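Local coordinates for adenylation domain (PDB 5N9X), which belongs to the ANL superfamily of AMP-binding enzymes and holds adenosine-5'-triphosphate and threonine in neighbouring pockets, at residues A[261-265]-A[292-296]; A[277-283]-A[304-310]. Numbering follows the deposited sequence.

In the fold
Both contacts belong to one helix-on-sheet region of the AMP-binding domain, about 12 Å apart between centres. Along the chain the order is helix 258-271, strand 280-284, helix 290-300 and strand 306-310, so the segments of the two contacts alternate. Contact 2 pairs the parallel strands of the beta-alpha-beta unit whose crossover is helix 290-300; contact 1 sets that crossover helix beside helix 258-271. The layers meet directly: F261 CG is 3.3 Å from F283 CE2, and W296 CD1 is 3.8 Å from L307 CD2. The helices thereby cover the sheet face bearing V281, F283 and L307, while strand 306-310 carries N309 and M310 to the ATP.

Contact 1: A[261-265]-A[292-296]; sequences FGALT and VVRPW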
loop_
_atom_site.group_PDB
_atom_site.type_symbol
_atom_site.label_atom_id
_atom_site.label_comp_id
_atom_site.label_asym_id
_atom_site.label_seq_id
_atom_site.Cartn_x
_atom_site.Cartn_y
_atom_site.Cartn_z
ATOM N N PHE A 261 -6.839 -10.087 3.635
ATOM C CA PHE A 261 -7.227 -10.582 4.949
ATOM C C PHE A 261 -8.529 -11.414 4.913
ATOM O O PHE A 261 -8.661 -12.386 5.636
ATOM C CB PHE A 261 -7.369 -9.403 5.927
ATOM C CG PHE A 261 -7.933 -9.782 7.264
ATOM C CD1 PHE A 261 -7.104 -10.290 8.263
ATOM C CD2 PHE A 261 -9.291 -9.618 7.534
ATOM C CE1 PHE A 261 -7.613 -10.650 9.513
ATOM C CE2 PHE A 261 -9.815 -9.977 8.766
ATOM C CZ PHE A 261 -8.964 -10.503 9.767
ATOM N N GLY A 262 -9.494 -11.027 4.085
ATOM C CA GLY A 262 -10.707 -11.814 3.969
ATOM C C GLY A 262 -10.368 -13.228 3.517
ATOM O O GLY A 262 -10.820 -14.212 4.091
ATOM N N ALA A 263 -9.547 -13.328 2.482
ATOM C CA ALA A 263 -9.137 -14.622 1.966
ATOM C C ALA A 263 -8.240 -15.387 2.965
ATOM O O ALA A 263 -8.306 -16.614 3.063
ATOM C CB ALA A 263 -8.432 -14.435 0.651
ATOM N N LEU A 264 -7.395 -14.661 3.692
ATOM C CA LEU A 264 -6.593 -15.269 4.727
ATOM C C LEU A 264 -7.488 -15.902 5.812
ATOM O O LEU A 264 -7.276 -17.036 6.261
ATOM C CB LEU A 264 -5.665 -14.224 5.338
ATOM C CG LEU A 264 -4.762 -14.742 6.457
ATOM C CD1 LEU A 264 -4.048 -16.004 5.991
ATOM C CD2 LEU A 264 -3.760 -13.677 6.877
ATOM N N THR A 265 -8.486 -15.146 6.227
ATOM C CA THR A 265 -9.399 -15.573 7.265
ATOM C C THR A 265 -10.153 -16.838 6.902
ATOM O O THR A 265 -10.378 -17.693 7.761
ATOM C CB THR A 265 -10.397 -14.461 7.582
ATOM O OG1 THR A 265 -9.661 -13.287 7.945
ATOM C CG2 THR A 265 -11.329 -14.872 8.719
ATOM N N VAL A 292 -16.184 -7.915 6.938
ATOM C CA VAL A 292 -14.892 -8.558 6.692
ATOM C C VAL A 292 -14.199 -9.025 8.002
ATOM O O VAL A 292 -13.583 -10.087 8.044
ATOM C CB VAL A 292 -13.959 -7.592 5.891
ATOM C CG1 VAL A 292 -12.518 -7.941 6.075
ATOM C CG2 VAL A 292 -14.306 -7.623 4.422
ATOM N N VAL A 293 -14.352 -8.255 9.073
ATOM C CA VAL A 293 -13.675 -8.518 10.347
ATOM C C VAL A 293 -14.419 -9.485 11.314
ATOM O O VAL A 293 -13.774 -10.160 12.135
ATOM C CB VAL A 293 -13.396 -7.157 11.068
ATOM C CG1 VAL A 293 -12.890 -7.343 12.507
ATOM C CG2 VAL A 293 -12.402 -6.307 10.241
ATOM N N ARG A 294 -15.751 -9.582 11.204
ATOM C CA ARG A 294 -16.557 -10.384 12.143
ATOM C C ARG A 294 -16.097 -11.854 12.272
ATOM O O ARG A 294 -15.930 -12.345 13.391
ATOM C CB ARG A 294 -18.056 -10.341 11.763
ATOM C CG ARG A 294 -18.698 -8.940 11.732
ATOM C CD ARG A 294 -20.227 -8.999 11.678
ATOM N NE ARG A 294 -20.793 -8.106 10.659
ATOM C CZ ARG A 294 -21.312 -6.903 10.891
ATOM N NH1 ARG A 294 -21.352 -6.421 12.125
ATOM N NH2 ARG A 294 -21.784 -6.179 9.882
ATOM N N PRO A 295 -15.879 -12.564 11.143
ATOM C CA PRO A 295 -15.490 -13.973 11.317
ATOM C C PRO A 295 -14.187 -14.133 12.081
ATOM O O PRO A 295 -14.086 -15.005 12.944
ATOM C CB PRO A 295 -15.327 -14.484 9.882
ATOM C CG PRO A 295 -16.037 -13.514 9.028
ATOM C CD PRO A 295 -15.974 -12.192 9.720
ATOM N N TRP A 296 -13.197 -13.300 11.771
ATOM C CA TRP A 296 -11.978 -13.270 12.574
ATOM C C TRP A 296 -12.280 -13.068 14.053
ATOM O O TRP A 296 -11.798 -13.818 14.897
ATOM C CB TRP A 296 -11.047 -12.164 12.112
ATOM C CG TRP A 296 -9.695 -12.204 12.760
ATOM C CD1 TRP A 296 -9.306 -11.551 13.886
ATOM C CD2 TRP A 296 -8.553 -12.933 12.303
ATOM N NE1 TRP A 296 -7.989 -11.831 14.165
ATOM C CE2 TRP A 296 -7.506 -12.681 13.207
ATOM C CE3 TRP A 296 -8.316 -13.769 11.213
ATOM C CZ2 TRP A 296 -6.238 -13.236 13.053
ATOM C CZ3 TRP A 296 -7.063 -14.329 11.066
ATOM C CH2 TRP A 296 -6.036 -14.059 11.983
#
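F261 overlaps the indole of W296, its CZ 3.5 Å from W296 CG. Their ring planes meet at 54°, with the F261 centroid 5.1 Å from that of the six-membered ring of W296, so the pair is oblique. CE1 of F261 lies over one face of the indole. On the neighbouring helix, CE2 comes within 3.8 Å of the carbonyl O of V292, at the ring edge, and CD2 within 3.9 Å of V292 CG1. A large flat side chain suits this place because the axes stand 9.6 Å apart, inclined at 29° with the same general N-to-C direction, and leave a gap that small residues would not fill.

One turn on, T265 and W296 bring the backbones closest, CA to CA 6.3 Å. T265 OG1 donates to the carbonyl O of F261 at 2.7 Å, an oxygen that also accepts from T265 N at 2.8 Å. With its hydroxyl satisfied inside its own helix, threonine can sit in an apolar seam: OG1 lies 3.6 Å from W296 CE3, and CG2 touches P295 CB at 4.2 Å. P295 has no amide hydrogen to give to the preceding turn, and the helix is kinked here.

F261 also meets F283 edge-to-face, and W296 touches L275, so both rings reach beyond the helix pair. No hydrogen bond joins the segments; the two helices over the sheet are held together here by aromatic and aliphatic packing, which depends on shape and burial.

Contact 2: A[277-283]-A[304-310]; sequences ELRYVVF and RPHLINM. With ATP (adenosine-5'-triphosphate), chain D.
Five backbone hydrogen bonds join 277-283 to 304-310: H306 N to R279 O (2.9 Å), V281 N to H306 O (3.0 Å), I308 N to V281 O (3.1 Å), F283 N to I308 O (2.8 Å) and M310 N to F283 O (2.8 Å). ATP N6 donates to M310 O (2.9 Å) and weakly to N309 OD1 (3.0 Å). Strands 280-283 and 306-310 are extended (V281 phi/psi -116/123°, I308 -124/119°) and parallel, axes 4.7 Å apart at closest approach, crossing at -20°, pairing Y280-H306, V281-L307, V282-I308 and F283-N309; R279 lies off the strand at -103/-39°. A cis peptide precedes P305, whose CB lies 3.2 Å from R279 O.

Side chains alternate. On one face Y280 (m) sets CD1 3.7 Å from I308 CD1; its OH bonds S196 N. V282 CG1 is 3.7 Å from M310 SD. On the other, V281 CB meets L307 CD1 at 3.5 Å, and F283 (m) puts CE1 3.9 Å from L307 CB. Beta-branched V281, V282 and I308 suit extended backbone.

A beta-alpha-beta crossover joins these strands, ATP at their C-terminal end. Main-chain bonding fixes the register, apolar faces bury it, and both N6 acceptors are consistent with holding the base.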
loop_
_atom_site.group_PDB
_atom_site.type_symbol
_atom_site.label_atom_id
_atom_site.label_comp_id
_atom_site.label_asym_id
_atom_site.label_seq_id
_atom_site.Cartn_x
_atom_site.Cartn_y
_atom_site.Cartn_z
ATOM N N GLU A 277 1.081 -16.405 18.305
ATOM C CA GLU A 277 2.152 -15.415 18.282
ATOM C C GLU A 277 1.761 -14.066 17.656
ATOM O O GLU A 277 2.461 -13.061 17.869
ATOM C CB GLU A 277 3.370 -15.994 17.553
ATOM C CG GLU A 277 3.853 -17.316 18.142
ATOM C CD GLU A 277 5.297 -17.609 17.813
ATOM O OE1 GLU A 277 6.179 -16.894 18.331
ATOM O OE2 GLU A 277 5.552 -18.568 17.061
ATOM N N LEU A 278 0.671 -14.032 16.885
ATOM C CA LEU A 278 0.228 -12.769 16.269
ATOM C C LEU A 278 -0.102 -11.685 17.304
ATOM O O LEU A 278 -0.969 -11.874 18.164
ATOM C CB LEU A 278 -0.997 -12.985 15.371
ATOM C CG LEU A 278 -0.795 -12.706 13.873
ATOM C CD1 LEU A 278 -2.096 -12.789 13.090
ATOM C CD2 LEU A 278 -0.151 -11.358 13.689
ATOM N N ARG A 279 0.596 -10.553 17.217
ATOM C CA ARG A 279 0.342 -9.433 18.123
ATOM C C ARG A 279 -0.455 -8.351 17.427
ATOM O O ARG A 279 -1.331 -7.752 18.029
ATOM C CB ARG A 279 1.652 -8.840 18.682
ATOM C CG ARG A 279 2.555 -9.818 19.388
ATOM C CD ARG A 279 3.918 -9.196 19.669
ATOM N NE ARG A 279 3.830 -8.132 20.661
ATOM C CZ ARG A 279 4.135 -6.851 20.439
ATOM N NH1 ARG A 279 4.542 -6.448 19.232
ATOM N NH2 ARG A 279 4.011 -5.959 21.423
ATOM N N TYR A 280 -0.153 -8.104 16.157
ATOM C CA TYR A 280 -0.864 -7.071 15.396
ATOM C C TYR A 280 -1.242 -7.524 14.005
ATOM O O TYR A 280 -0.439 -8.107 13.290
ATOM C CB TYR A 280 -0.018 -5.803 15.246
ATOM C CG TYR A 280 0.265 -5.013 16.493
ATOM C CD1 TYR A 280 -0.677 -4.129 17.006
ATOM C CD2 TYR A 280 1.499 -5.107 17.123
ATOM C CE1 TYR A 280 -0.410 -3.371 18.149
ATOM C CE2 TYR A 280 1.794 -4.363 18.247
ATOM C CZ TYR A 280 0.836 -3.494 18.767
ATOM O OH TYR A 280 1.133 -2.751 19.896
ATOM N N VAL A 281 -2.463 -7.233 13.608
ATOM C CA VAL A 281 -2.787 -7.259 12.195
ATOM C C VAL A 281 -3.152 -5.832 11.803
ATOM O O VAL A 281 -4.029 -5.244 12.385
ATOM C CB VAL A 281 -3.917 -8.224 11.865
ATOM C CG1 VAL A 281 -3.917 -8.541 10.376
ATOM C CG2 VAL A 281 -3.745 -9.502 12.660
ATOM N N VAL A 282 -2.440 -5.286 10.830
ATOM C CA VAL A 282 -2.627 -3.911 10.411
ATOM C C VAL A 282 -3.242 -3.950 9.047
ATOM O O VAL A 282 -2.750 -4.658 8.187
ATOM C CB VAL A 282 -1.284 -3.115 10.380
ATOM C CG1 VAL A 282 -1.441 -1.800 9.641
ATOM C CG2 VAL A 282 -0.771 -2.869 11.774
ATOM N N PHE A 283 -4.327 -3.209 8.856
ATOM C CA PHE A 283 -4.987 -3.134 7.564
ATOM C C PHE A 283 -4.626 -1.833 6.900
ATOM O O PHE A 283 -4.545 -0.793 7.573
ATOM C CB PHE A 283 -6.512 -3.216 7.713
ATOM C CG PHE A 283 -6.985 -4.439 8.436
ATOM C CD1 PHE A 283 -6.976 -4.485 9.827
ATOM C CD2 PHE A 283 -7.441 -5.542 7.735
ATOM C CE1 PHE A 283 -7.420 -5.610 10.511
ATOM C CE2 PHE A 283 -7.899 -6.679 8.418
ATOM C CZ PHE A 283 -7.888 -6.712 9.802
ATOM N N ARG A 304 -6.197 -10.013 21.087
ATOM C CA ARG A 304 -4.949 -10.575 20.613
ATOM C C ARG A 304 -5.211 -11.418 19.379
ATOM O O ARG A 304 -5.990 -12.380 19.437
ATOM C CB ARG A 304 -4.257 -11.418 21.683
ATOM C CG ARG A 304 -3.017 -12.105 21.136
ATOM C CD ARG A 304 -2.246 -12.868 22.194
ATOM N NE ARG A 304 -0.967 -13.377 21.693
ATOM C CZ ARG A 304 0.214 -12.774 21.839
ATOM N NH1 ARG A 304 1.300 -13.339 21.329
ATOM N NH2 ARG A 304 0.321 -11.622 22.497
ATOM N N PRO A 305 -4.605 -11.030 18.243
ATOM C CA PRO A 305 -3.848 -9.789 18.076
ATOM C C PRO A 305 -4.761 -8.567 18.126
ATOM O O PRO A 305 -5.983 -8.714 18.064
ATOM C CB PRO A 305 -3.229 -9.942 16.676
ATOM C CG PRO A 305 -4.197 -10.811 15.941
ATOM C CD PRO A 305 -4.647 -11.811 16.993
ATOM N N HIS A 306 -4.178 -7.377 18.253
ATOM C CA HIS A 306 -4.946 -6.158 18.003
ATOM C C HIS A 306 -5.257 -6.037 16.506
ATOM O O HIS A 306 -4.447 -6.413 15.664
ATOM C CB HIS A 306 -4.202 -4.899 18.494
ATOM C CG HIS A 306 -3.787 -4.948 19.932
ATOM N ND1 HIS A 306 -4.695 -4.882 20.971
ATOM C CD2 HIS A 306 -2.564 -5.017 20.507
ATOM C CE1 HIS A 306 -4.048 -4.930 22.121
ATOM N NE2 HIS A 306 -2.754 -5.014 21.870
ATOM N N LEU A 307 -6.445 -5.547 16.176
ATOM C CA LEU A 307 -6.720 -5.196 14.796
ATOM C C LEU A 307 -6.696 -3.678 14.673
ATOM O O LEU A 307 -7.377 -2.978 15.425
ATOM C CB LEU A 307 -8.047 -5.790 14.316
ATOM C CG LEU A 307 -8.078 -7.306 14.048
ATOM C CD1 LEU A 307 -6.701 -7.960 13.999
ATOM C CD2 LEU A 307 -8.895 -8.011 15.066
ATOM N N ILE A 308 -5.859 -3.196 13.756
ATOM C CA ILE A 308 -5.648 -1.778 13.520
ATOM C C ILE A 308 -5.911 -1.429 12.059
ATOM O O ILE A 308 -5.265 -1.951 11.136
ATOM C CB ILE A 308 -4.207 -1.335 13.895
ATOM C CG1 ILE A 308 -4.072 -1.183 15.412
ATOM C CG2 ILE A 308 -3.855 -0.006 13.240
ATOM C CD1 ILE A 308 -3.793 -2.434 16.120
ATOM N N ASN A 309 -6.879 -0.549 11.848
ATOM C CA ASN A 309 -7.143 -0.084 10.511
ATOM C C ASN A 309 -6.309 1.153 10.341
ATOM O O ASN A 309 -6.276 1.983 11.232
ATOM C CB ASN A 309 -8.632 0.205 10.265
ATOM C CG ASN A 309 -8.883 0.628 8.837
ATOM O OD1 ASN A 309 -8.014 0.445 7.987
ATOM N ND2 ASN A 309 -10.060 1.184 8.559
ATOM N N MET A 310 -5.583 1.259 9.239
ATOM C CA MET A 310 -4.829 2.491 8.978
ATOM C C MET A 310 -5.193 3.071 7.621
ATOM O O MET A 310 -4.996 2.414 6.599
ATOM C CB MET A 310 -3.312 2.256 9.068
ATOM C CG MET A 310 -2.836 1.834 10.451
ATOM S SD MET A 310 -1.039 1.711 10.700
ATOM C CE MET A 310 -0.668 3.401 11.243
HETATM P PG ATP D . -3.265 7.299 -6.418
HETATM O O1G ATP D . -4.393 8.237 -6.005
HETATM O O2G ATP D . -2.928 7.347 -7.876
HETATM O O3G ATP D . -1.997 7.428 -5.592
HETATM P PB ATP D . -4.023 4.925 -4.884
HETATM O O1B ATP D . -5.232 5.615 -4.245
HETATM O O2B ATP D . -3.990 3.435 -5.010
HETATM O O3B ATP D . -3.835 5.751 -6.278
HETATM P PA ATP D . -2.149 4.772 -2.846
HETATM O O1A ATP D . -1.439 5.886 -2.115
HETATM O O2A ATP D . -1.429 3.437 -3.001
HETATM O O3A ATP D . -2.610 5.346 -4.261
HETATM O "O5'" ATP D . -3.652 4.484 -2.269
HETATM C "C5'" ATP D . -4.299 5.243 -1.247
HETATM C "C4'" ATP D . -5.816 5.207 -1.443
HETATM O "O4'" ATP D . -6.382 4.034 -0.878
HETATM C "C3'" ATP D . -6.562 6.396 -0.866
HETATM O "O3'" ATP D . -6.934 7.222 -1.965
HETATM C "C2'" ATP D . -7.793 5.832 -0.205
HETATM O "O2'" ATP D . -8.907 6.063 -1.062
HETATM C "C1'" ATP D . -7.564 4.337 -0.125
HETATM N N9 ATP D . -7.363 3.881 1.285
HETATM C C8 ATP D . -6.165 3.644 1.867
HETATM N N7 ATP D . -6.285 3.233 3.150
HETATM C C5 ATP D . -7.602 3.187 3.416
HETATM C C6 ATP D . -8.416 2.824 4.599
HETATM N N6 ATP D . -7.817 2.435 5.741
HETATM N N1 ATP D . -9.757 2.908 4.493
HETATM C C2 ATP D . -10.329 3.331 3.347
HETATM N N3 ATP D . -9.667 3.667 2.218
HETATM C C4 ATP D . -8.312 3.620 2.189
HETATM O O HOH W 1 4.330 -13.048 20.142
HETATM O O HOH W 2 2.441 -10.188 23.012
#